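Local coordinates for putative transcriptional regulator TRANSCRIPTION REGULATOR protein (Rhizobium meliloti, PDB 5NLA) that activates transcription as an AraC-like regulator that binds c-di-GMP by a PilZ-like mechanism to control extracellular polysaccharide production, probably through sequence-specific DNA binding, at residues A[96-101]-A[170-175]; A[123-128]-A[149-154]; A[128-133]-A[204-209]. All coordinates share one frame; numbering follows the deposited sequence.

Contact 1 of 3, residues A[96-101]-A[170-175]; sequences DLLIVQ and LLFMPY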
loop_
_atom_site.group_PDB
_atom_site.type_symbol
_atom_site.label_atom_id
_atom_site.label_comp_id
_atom_site.label_asym_id
_atom_site.label_seq_id
_atom_site.Cartn_x
_atom_site.Cartn_y
_atom_site.Cartn_z
ATOM N N ASP A 96 -9.411 -8.849 -0.422
ATOM C CA ASP A 96 -8.102 -8.422 -0.901
ATOM C C ASP A 96 -7.540 -7.134 -0.295
ATOM O O ASP A 96 -6.360 -7.045 0.006
ATOM C CB ASP A 96 -8.151 -8.322 -2.417
ATOM C CG ASP A 96 -9.551 -8.088 -2.935
ATOM O OD1 ASP A 96 -10.306 -7.355 -2.269
ATOM O OD2 ASP A 96 -9.896 -8.656 -3.986
ATOM N N LEU A 97 -8.406 -6.144 -0.149
ATOM C CA LEU A 97 -8.102 -4.832 0.426
ATOM C C LEU A 97 -7.838 -4.941 1.940
ATOM O O LEU A 97 -8.690 -5.439 2.682
ATOM C CB LEU A 97 -9.275 -3.881 0.136
ATOM C CG LEU A 97 -9.263 -2.436 0.641
ATOM C CD1 LEU A 97 -10.251 -1.576 -0.138
ATOM C CD2 LEU A 97 -9.571 -2.362 2.127
ATOM N N LEU A 98 -6.665 -4.472 2.376
ATOM C CA LEU A 98 -6.239 -4.539 3.778
ATOM C C LEU A 98 -6.404 -3.183 4.483
ATOM O O LEU A 98 -5.850 -2.164 4.040
ATOM C CB LEU A 98 -4.772 -4.993 3.873
ATOM C CG LEU A 98 -4.214 -5.219 5.292
ATOM C CD1 LEU A 98 -4.721 -6.509 5.900
ATOM C CD2 LEU A 98 -2.698 -5.225 5.323
ATOM N N ILE A 99 -7.156 -3.193 5.584
ATOM C CA ILE A 99 -7.278 -2.040 6.478
ATOM C C ILE A 99 -6.280 -2.232 7.616
ATOM O O ILE A 99 -6.281 -3.286 8.263
ATOM C CB ILE A 99 -8.678 -1.932 7.132
ATOM C CG1 ILE A 99 -9.807 -2.107 6.104
ATOM C CG2 ILE A 99 -8.814 -0.610 7.892
ATOM C CD1 ILE A 99 -9.863 -1.018 5.066
ATOM N N VAL A 100 -5.451 -1.224 7.872
ATOM C CA VAL A 100 -4.518 -1.259 9.003
ATOM C C VAL A 100 -4.691 -0.037 9.900
ATOM O O VAL A 100 -4.578 1.092 9.438
ATOM C CB VAL A 100 -3.062 -1.364 8.523
ATOM C CG1 VAL A 100 -2.082 -1.188 9.683
ATOM C CG2 VAL A 100 -2.852 -2.699 7.821
ATOM N N GLN A 101 -4.977 -0.283 11.175
ATOM C CA GLN A 101 -4.959 0.760 12.202
ATOM C C GLN A 101 -3.558 0.818 12.814
ATOM O O GLN A 101 -3.111 -0.139 13.452
ATOM C CB GLN A 101 -6.007 0.479 13.272
ATOM C CG GLN A 101 -7.444 0.627 12.763
ATOM C CD GLN A 101 -8.484 -0.061 13.636
ATOM O OE1 GLN A 101 -8.432 -1.277 13.855
ATOM N NE2 GLN A 101 -9.452 0.708 14.111
ATOM N N LEU A 170 -4.996 3.103 7.529
ATOM C CA LEU A 170 -4.331 2.892 6.237
ATOM C C LEU A 170 -5.067 1.848 5.385
ATOM O O LEU A 170 -5.358 0.753 5.864
ATOM C CB LEU A 170 -2.907 2.388 6.466
ATOM C CG LEU A 170 -1.845 3.252 7.161
ATOM C CD1 LEU A 170 -0.561 2.436 7.274
ATOM C CD2 LEU A 170 -1.581 4.553 6.413
ATOM N N LEU A 171 -5.346 2.194 4.128
ATOM C CA LEU A 171 -5.880 1.258 3.125
ATOM C C LEU A 171 -4.757 0.811 2.186
ATOM O O LEU A 171 -4.037 1.643 1.614
ATOM C CB LEU A 171 -6.961 1.928 2.269
ATOM C CG LEU A 171 -8.111 2.645 2.968
ATOM C CD1 LEU A 171 -8.991 3.358 1.951
ATOM C CD2 LEU A 171 -8.922 1.662 3.787
ATOM N N PHE A 172 -4.612 -0.498 2.034
ATOM C CA PHE A 172 -3.707 -1.065 1.046
ATOM C C PHE A 172 -4.588 -1.823 0.060
ATOM O O PHE A 172 -5.258 -2.776 0.433
ATOM C CB PHE A 172 -2.710 -2.015 1.691
ATOM C CG PHE A 172 -1.744 -1.360 2.646
ATOM C CD1 PHE A 172 -0.573 -0.776 2.178
ATOM C CD2 PHE A 172 -1.966 -1.398 4.035
ATOM C CE1 PHE A 172 0.337 -0.192 3.060
ATOM C CE2 PHE A 172 -1.052 -0.830 4.924
ATOM C CZ PHE A 172 0.100 -0.221 4.437
ATOM N N MET A 173 -4.588 -1.369 -1.190
ATOM C CA MET A 173 -5.460 -1.900 -2.241
ATOM C C MET A 173 -4.568 -2.585 -3.293
ATOM O O MET A 173 -3.616 -1.961 -3.784
ATOM C CB MET A 173 -6.270 -0.754 -2.876
ATOM C CG MET A 173 -7.399 -0.198 -1.992
ATOM S SD MET A 173 -8.006 1.459 -2.389
ATOM C CE MET A 173 -6.504 2.343 -2.045
ATOM N N PRO A 174 -4.849 -3.865 -3.636
ATOM C CA PRO A 174 -4.000 -4.557 -4.618
ATOM C C PRO A 174 -4.065 -3.909 -5.999
ATOM O O PRO A 174 -5.126 -3.417 -6.379
ATOM C CB PRO A 174 -4.585 -5.968 -4.676
ATOM C CG PRO A 174 -5.508 -6.088 -3.522
ATOM C CD PRO A 174 -5.964 -4.716 -3.185
ATOM N N TYR A 175 -2.948 -3.934 -6.735
ATOM C CA TYR A 175 -2.812 -3.191 -8.002
ATOM C C TYR A 175 -4.079 -3.158 -8.841
ATOM O O TYR A 175 -4.487 -2.109 -9.331
ATOM C CB TYR A 175 -1.698 -3.767 -8.897
ATOM C CG TYR A 175 -1.423 -2.861 -10.077
ATOM C CD1 TYR A 175 -0.745 -1.667 -9.891
ATOM C CD2 TYR A 175 -1.881 -3.161 -11.352
ATOM C CE1 TYR A 175 -0.508 -0.801 -10.935
ATOM C CE2 TYR A 175 -1.647 -2.292 -12.408
ATOM C CZ TYR A 175 -0.957 -1.105 -12.184
ATOM O OH TYR A 175 -0.692 -0.202 -13.189
#

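Contact 2 of 3, residues A[123-128]-A[149-154]; sequences HWNVGL and EFFFRS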
loop_
_atom_site.group_PDB
_atom_site.type_symbol
_atom_site.label_atom_id
_atom_site.label_comp_id
_atom_site.label_asym_id
_atom_site.label_seq_id
_atom_site.Cartn_x
_atom_site.Cartn_y
_atom_site.Cartn_z
ATOM N N HIS A 123 0.946 -2.279 -3.769
ATOM C CA HIS A 123 -0.398 -1.868 -3.445
ATOM C C HIS A 123 -0.514 -0.352 -3.635
ATOM O O HIS A 123 0.491 0.362 -3.612
ATOM C CB HIS A 123 -0.745 -2.230 -1.988
ATOM C CG HIS A 123 -0.827 -3.702 -1.716
ATOM N ND1 HIS A 123 0.250 -4.549 -1.853
ATOM C CD2 HIS A 123 -1.855 -4.473 -1.285
ATOM C CE1 HIS A 123 -0.117 -5.781 -1.546
ATOM N NE2 HIS A 123 -1.387 -5.761 -1.187
ATOM N N TRP A 124 -1.738 0.118 -3.848
ATOM C CA TRP A 124 -2.052 1.538 -3.738
ATOM C C TRP A 124 -2.290 1.790 -2.251
ATOM O O TRP A 124 -3.120 1.136 -1.623
ATOM C CB TRP A 124 -3.306 1.878 -4.532
ATOM C CG TRP A 124 -3.292 1.375 -5.939
ATOM C CD1 TRP A 124 -3.889 0.254 -6.400
ATOM C CD2 TRP A 124 -2.649 1.983 -7.065
ATOM N NE1 TRP A 124 -3.656 0.116 -7.743
ATOM C CE2 TRP A 124 -2.897 1.165 -8.175
ATOM C CE3 TRP A 124 -1.879 3.137 -7.236
ATOM C CZ2 TRP A 124 -2.417 1.458 -9.440
ATOM C CZ3 TRP A 124 -1.389 3.427 -8.496
ATOM C CH2 TRP A 124 -1.668 2.593 -9.586
ATOM N N ASN A 125 -1.531 2.709 -1.681
ATOM C CA ASN A 125 -1.618 3.011 -0.260
ATOM C C ASN A 125 -2.344 4.340 -0.107
ATOM O O ASN A 125 -1.954 5.354 -0.702
ATOM C CB ASN A 125 -0.202 3.089 0.332
ATOM C CG ASN A 125 -0.154 2.959 1.857
ATOM O OD1 ASN A 125 0.871 3.278 2.452
ATOM N ND2 ASN A 125 -1.220 2.486 2.484
ATOM N N VAL A 126 -3.425 4.316 0.654
ATOM C CA VAL A 126 -4.096 5.539 1.080
ATOM C C VAL A 126 -4.127 5.529 2.588
ATOM O O VAL A 126 -4.475 4.512 3.190
ATOM C CB VAL A 126 -5.508 5.609 0.511
ATOM C CG1 VAL A 126 -6.358 6.618 1.265
ATOM C CG2 VAL A 126 -5.428 5.954 -0.968
ATOM N N GLY A 127 -3.745 6.642 3.200
ATOM C CA GLY A 127 -3.626 6.702 4.657
ATOM C C GLY A 127 -4.184 7.987 5.213
ATOM O O GLY A 127 -3.812 9.061 4.755
ATOM N N LEU A 128 -5.075 7.860 6.195
ATOM C CA LEU A 128 -5.690 8.994 6.881
ATOM C C LEU A 128 -5.078 9.167 8.256
ATOM O O LEU A 128 -4.966 8.194 8.980
ATOM C CB LEU A 128 -7.171 8.713 7.084
ATOM C CG LEU A 128 -7.982 9.755 7.848
ATOM C CD1 LEU A 128 -7.991 11.079 7.097
ATOM C CD2 LEU A 128 -9.389 9.216 8.053
ATOM N N GLU A 149 -6.409 14.449 7.080
ATOM C CA GLU A 149 -6.036 14.403 5.665
ATOM C C GLU A 149 -5.504 13.033 5.298
ATOM O O GLU A 149 -4.998 12.305 6.164
ATOM C CB GLU A 149 -4.934 15.410 5.364
ATOM C CG GLU A 149 -5.208 16.826 5.810
ATOM C CD GLU A 149 -4.206 17.786 5.213
ATOM O OE1 GLU A 149 -3.005 17.675 5.550
ATOM O OE2 GLU A 149 -4.621 18.629 4.387
ATOM N N PHE A 150 -5.592 12.714 4.005
ATOM C CA PHE A 150 -5.028 11.484 3.445
ATOM C C PHE A 150 -3.760 11.748 2.660
ATOM O O PHE A 150 -3.670 12.756 1.958
ATOM C CB PHE A 150 -5.985 10.840 2.446
ATOM C CG PHE A 150 -7.274 10.382 3.029
ATOM C CD1 PHE A 150 -8.332 11.261 3.167
ATOM C CD2 PHE A 150 -7.447 9.050 3.400
ATOM C CE1 PHE A 150 -9.540 10.828 3.692
ATOM C CE2 PHE A 150 -8.653 8.609 3.921
ATOM C CZ PHE A 150 -9.702 9.501 4.078
ATOM N N PHE A 151 -2.811 10.818 2.736
ATOM C CA PHE A 151 -1.798 10.686 1.682
ATOM C C PHE A 151 -2.294 9.631 0.699
ATOM O O PHE A 151 -3.006 8.696 1.084
ATOM C CB PHE A 151 -0.387 10.341 2.223
ATOM C CG PHE A 151 -0.237 8.934 2.763
ATOM C CD1 PHE A 151 -0.035 7.849 1.911
ATOM C CD2 PHE A 151 -0.264 8.694 4.134
ATOM C CE1 PHE A 151 0.104 6.558 2.420
ATOM C CE2 PHE A 151 -0.117 7.408 4.648
ATOM C CZ PHE A 151 0.066 6.340 3.788
ATOM N N PHE A 152 -1.926 9.802 -0.566
ATOM C CA PHE A 152 -2.017 8.732 -1.553
ATOM C C PHE A 152 -0.628 8.449 -2.139
ATOM O O PHE A 152 0.104 9.377 -2.486
ATOM C CB PHE A 152 -3.009 9.083 -2.661
ATOM C CG PHE A 152 -2.843 8.247 -3.895
ATOM C CD1 PHE A 152 -3.295 6.931 -3.928
ATOM C CD2 PHE A 152 -2.190 8.758 -5.011
ATOM C CE1 PHE A 152 -3.122 6.158 -5.062
ATOM C CE2 PHE A 152 -2.011 7.986 -6.142
ATOM C CZ PHE A 152 -2.477 6.687 -6.167
ATOM N N ARG A 153 -0.309 7.160 -2.272
ATOM C CA ARG A 153 0.992 6.687 -2.748
ATOM C C ARG A 153 0.893 5.263 -3.298
ATOM O O ARG A 153 0.251 4.403 -2.680
ATOM C CB ARG A 153 2.007 6.659 -1.586
ATOM C CG ARG A 153 2.861 7.903 -1.439
ATOM C CD ARG A 153 4.098 7.613 -0.607
ATOM N NE ARG A 153 3.758 7.179 0.740
ATOM C CZ ARG A 153 3.375 7.974 1.756
ATOM N NH1 ARG A 153 3.231 9.306 1.622
ATOM N NH2 ARG A 153 3.110 7.411 2.932
ATOM N N SER A 154 1.544 5.003 -4.433
ATOM C CA SER A 154 1.829 3.628 -4.822
ATOM C C SER A 154 3.052 3.100 -4.089
ATOM O O SER A 154 4.047 3.818 -3.904
ATOM C CB SER A 154 2.095 3.513 -6.293
ATOM O OG SER A 154 2.355 2.152 -6.588
#

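Contact 3 of 3, residues A[128-133]-A[204-209]; sequences LFRSGR and YINGME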
loop_
_atom_site.group_PDB
_atom_site.type_symbol
_atom_site.label_atom_id
_atom_site.label_comp_id
_atom_site.label_asym_id
_atom_site.label_seq_id
_atom_site.Cartn_x
_atom_site.Cartn_y
_atom_site.Cartn_z
ATOM N N LEU A 128 -5.075 7.860 6.195
ATOM C CA LEU A 128 -5.690 8.994 6.881
ATOM C C LEU A 128 -5.078 9.167 8.256
ATOM O O LEU A 128 -4.966 8.194 8.980
ATOM C CB LEU A 128 -7.171 8.713 7.084
ATOM C CG LEU A 128 -7.982 9.755 7.848
ATOM C CD1 LEU A 128 -7.991 11.079 7.097
ATOM C CD2 LEU A 128 -9.389 9.216 8.053
ATOM N N PHE A 129 -4.759 10.400 8.641
ATOM C CA PHE A 129 -4.239 10.685 9.991
ATOM C C PHE A 129 -5.361 11.184 10.895
ATOM O O PHE A 129 -6.030 12.173 10.571
ATOM C CB PHE A 129 -3.116 11.727 9.933
ATOM C CG PHE A 129 -1.790 11.169 9.483
ATOM C CD1 PHE A 129 -1.656 10.568 8.239
ATOM C CD2 PHE A 129 -0.680 11.246 10.295
ATOM C CE1 PHE A 129 -0.443 10.048 7.824
ATOM C CE2 PHE A 129 0.533 10.726 9.891
ATOM C CZ PHE A 129 0.656 10.126 8.653
ATOM N N ARG A 130 -5.564 10.503 12.022
ATOM C CA ARG A 130 -6.422 11.022 13.098
ATOM C C ARG A 130 -5.653 12.134 13.803
ATOM O O ARG A 130 -6.176 13.216 14.030
ATOM C CB ARG A 130 -6.801 9.938 14.116
ATOM C CG ARG A 130 -7.300 8.620 13.533
ATOM C CD ARG A 130 -8.358 8.864 12.479
ATOM N NE ARG A 130 -9.141 7.673 12.184
ATOM C CZ ARG A 130 -10.222 7.666 11.403
ATOM N NH1 ARG A 130 -10.658 8.790 10.837
ATOM N NH2 ARG A 130 -10.883 6.529 11.192
ATOM N N SER A 131 -4.407 11.830 14.154
ATOM C CA SER A 131 -3.468 12.789 14.713
ATOM C C SER A 131 -2.070 12.564 14.148
ATOM O O SER A 131 -1.758 11.490 13.678
ATOM C CB SER A 131 -3.417 12.632 16.222
ATOM O OG SER A 131 -2.927 11.349 16.562
ATOM N N GLY A 132 -1.237 13.589 14.243
ATOM C CA GLY A 132 0.127 13.564 13.757
ATOM C C GLY A 132 0.243 14.202 12.387
ATOM O O GLY A 132 -0.732 14.666 11.807
ATOM N N ARG A 133 1.454 14.176 11.858
ATOM C CA ARG A 133 1.821 14.859 10.638
ATOM C C ARG A 133 2.940 14.039 10.050
ATOM O O ARG A 133 3.814 13.588 10.788
ATOM C CB ARG A 133 2.310 16.286 10.907
ATOM C CG ARG A 133 1.191 17.210 11.318
ATOM C CD ARG A 133 1.549 18.696 11.319
ATOM N NE ARG A 133 0.322 19.504 11.324
ATOM C CZ ARG A 133 -0.463 19.716 10.261
ATOM N NH1 ARG A 133 -0.159 19.214 9.061
ATOM N NH2 ARG A 133 -1.562 20.452 10.382
ATOM N N TYR A 204 -16.790 7.921 5.657
ATOM C CA TYR A 204 -17.094 6.535 5.331
ATOM C C TYR A 204 -16.171 5.584 6.072
ATOM O O TYR A 204 -16.629 4.600 6.648
ATOM C CB TYR A 204 -16.998 6.275 3.821
ATOM C CG TYR A 204 -17.528 4.905 3.426
ATOM C CD1 TYR A 204 -18.894 4.621 3.494
ATOM C CD2 TYR A 204 -16.667 3.887 3.017
ATOM C CE1 TYR A 204 -19.383 3.371 3.152
ATOM C CE2 TYR A 204 -17.155 2.634 2.669
ATOM C CZ TYR A 204 -18.513 2.382 2.738
ATOM O OH TYR A 204 -19.004 1.144 2.399
ATOM N N ILE A 205 -14.876 5.891 6.058
ATOM C CA ILE A 205 -13.867 5.064 6.730
ATOM C C ILE A 205 -14.080 5.031 8.249
ATOM O O ILE A 205 -13.905 3.983 8.870
ATOM C CB ILE A 205 -12.430 5.522 6.363
ATOM C CG1 ILE A 205 -12.147 5.214 4.884
ATOM C CG2 ILE A 205 -11.381 4.839 7.240
ATOM C CD1 ILE A 205 -10.978 5.985 4.313
ATOM N N ASN A 206 -14.460 6.170 8.831
ATOM C CA ASN A 206 -14.802 6.248 10.259
ATOM C C ASN A 206 -16.003 5.383 10.617
ATOM O O ASN A 206 -15.939 4.603 11.569
ATOM C CB ASN A 206 -15.059 7.697 10.688
ATOM C CG ASN A 206 -13.779 8.425 11.019
ATOM O OD1 ASN A 206 -13.221 9.139 10.186
ATOM N ND2 ASN A 206 -13.272 8.205 12.227
ATOM N N GLY A 207 -17.086 5.522 9.855
ATOM C CA GLY A 207 -18.269 4.671 10.012
ATOM C C GLY A 207 -17.961 3.187 9.871
ATOM O O GLY A 207 -18.532 2.356 10.577
ATOM N N MET A 208 -17.050 2.863 8.961
ATOM C CA MET A 208 -16.587 1.490 8.766
ATOM C C MET A 208 -15.760 1.023 9.971
ATOM O O MET A 208 -16.059 -0.027 10.546
ATOM C CB MET A 208 -15.773 1.400 7.469
ATOM C CG MET A 208 -15.420 -0.006 7.000
ATOM S SD MET A 208 -14.019 0.016 5.861
ATOM C CE MET A 208 -12.683 0.550 6.929
ATOM N N GLU A 209 -14.754 1.813 10.363
ATOM C CA GLU A 209 -13.891 1.504 11.519
ATOM C C GLU A 209 -14.697 1.185 12.772
ATOM O O GLU A 209 -14.437 0.191 13.441
ATOM C CB GLU A 209 -12.931 2.666 11.829
ATOM C CG GLU A 209 -11.777 2.297 12.767
ATOM C CD GLU A 209 -10.999 3.502 13.287
ATOM O OE1 GLU A 209 -11.640 4.435 13.819
ATOM O OE2 GLU A 209 -9.747 3.521 13.188
#

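Contact 1 of 3, residues A[96-101]-A[170-175]
Leu98 and Phe172 sit opposite one another as a hydrogen-bonded pair of two antiparallel strands, 97-101 and 170-173, in the middle of a large antiparallel sheet. Their backbones exchange N-H...O bonds in both directions, Leu98 N to Phe172 O and Phe172 N to Leu98 O, each 2.9 Å. Val100 and Leu170 repeat the pattern two residues on, with Leu170 N reaching Val100 O at 2.8 Å. The four side chains of these pairs emerge on the same face of the sheet, and the Phe172 ring is the large bump there. CG stands anti to its own carbonyl carbon (chi1 -65°), and the CD2-CE2 edge of the ring faces the hollow between Leu98 and Val100. Val100 CG2 meets that edge near the ring plane, 3.9 Å from Phe172 CE2, while Leu98 CD2, well off the ring plane, lies 4.1 Å from Phe172 CD2. Leu70, Leu155 and Leu377, all in loops, also touch the Phe172 side chain. An alanine in place of Phe172 would probably open a gap beside these leucines and leave Val100 CG2 and Leu98 CD2 without their aromatic neighbour. On the other face of the sheet, Ile99 and Leu171 lie side by side, and farther along Leu97 runs beside Met173, its CD1 3.7 Å from Met173 CG. Where the pairing ends, the Pro174 ring lies against the turn before strand 97-101: its CG is 3.6 Å from Asp96 CB, and Asp96 OD1 takes a weak bond of 3.1 Å from Leu97 N.

Contact 2 of 3, residues A[123-128]-A[149-154]
An antiparallel strand pair, 124-128 against 150-154, sets aromatic side chains on both faces of the sheet: Phe151 on one, Trp124, Phe150 and Phe152 on the other. On the first face Phe151 folds over Gly127. Its CG takes the crowded position between the backbone N and the carbonyl carbon (chi1 71°), and the ring comes to rest with Gly127 CA over its face, 3.9 Å from the ring centroid, a CH-pi contact. A side chain on Gly127 would run into this ring. Arg153 NH2 lies over the opposite face of Phe151, while Arg153 NH1 is bonded to Asn190 OD1 and the guanidinium makes a cation-pi contact with Tyr159. Asn125 OD1 approaches the same ring at its edge, 3.4 Å from Phe151 CE1, the amide turned 77° from the ring plane. Its ND2 bonds Leu171 O in the strand next door. Two antiparallel sheets make up this part of the chain, consistent with the cupin-like jelly roll of AraC-type regulatory domains; the present pair lies near one edge of the larger sheet. On its second face Leu128 CD1 stands above the centre of the Phe150 ring, 3.8 Å from the centroid. Val126 divides its methyls between two rings: Val126 CG1 is 3.4 Å from Phe150 CD2, and Val126 CG2 reaches the edge of the next ring, 3.8 Å from Phe152 CD1. Farther along the same edge Phe152 meets Trp124, whose CE3 is 3.8 Å from Phe152 CZ. Phe150 also packs on Leu201 and Ile205 of helix 196-211. Backbone bonds join Asn125 with Arg153 and Gly127 with Phe151, the former including Asn125 N to Arg153 O at 2.7 Å.

Contact 3 of 3, residues A[128-133]-A[204-209]
Arg130 reaches out from the end of strand 124-129 to meet Asn206 and Glu209 of helix 196-211, which packs across the face of the sheet. Both encounters are tip to tip. Arg130 NH1 gives a hydrogen bond of 2.7 Å to Asn206 OD1, but an angled one: the N-H...O angle is 144°, and the donor stands tilted from the carbonyl plane. The amide and guanidinium planes are 44° apart, with Asn206 ND2 over one face of the guanidinium, 3.2 Å from Arg130 CZ. No bond links ND2 to the arginine, since both are donors. On the other terminal nitrogen, Arg130 NH2 forms a long salt bridge to Glu209 OE1, 3.4 Å away. Apolar atoms lie next to the polar cluster: Ile205 CG2 is 4.3 Å from Arg130 NH2, and Leu128 CD2 comes within 4.4 Å of Asn206 OD1. Glu209 OE2 is bonded to Gln101 NE2, so the carboxylate serves both the arginine and strand 97-104, and the nearby positive charge would probably favour its ionised form. A second shell probably positions these groups. Arg130 bends at chi2 (-48°), which sends CD off the straight course, and its side chain rests on Ile169, as does that of Glu209. Arg130 and Ser131 both face Ala167, a classic beta bulge where the chain turns a corner out of the strand. In the helix, Asn206 and Glu209 are one turn apart, and Glu209 N bonds Ile205 O at 2.8 Å.

Overall arrangement
The three contacts bring together one antiparallel sheet and the helix 196-211 that packs on it. Contacts 1 and 2 have centres about 10 Å apart and are stitched into a run of four strands, 97-104, 166-173, 124-129 and 150-154, by backbone bonds between 166-173 and 124-129. Contact 2 falls wholly within the chain between the two segments of contact 1. Contact 3 shares Leu128 with contact 2 and lies about 12 Å from it and 14 Å from contact 1, centre to centre; its segments alternate with those of both. Helix 196-211 therefore ties together strands that are far apart in sequence, with Ile205 packing on both Phe150 and Leu171.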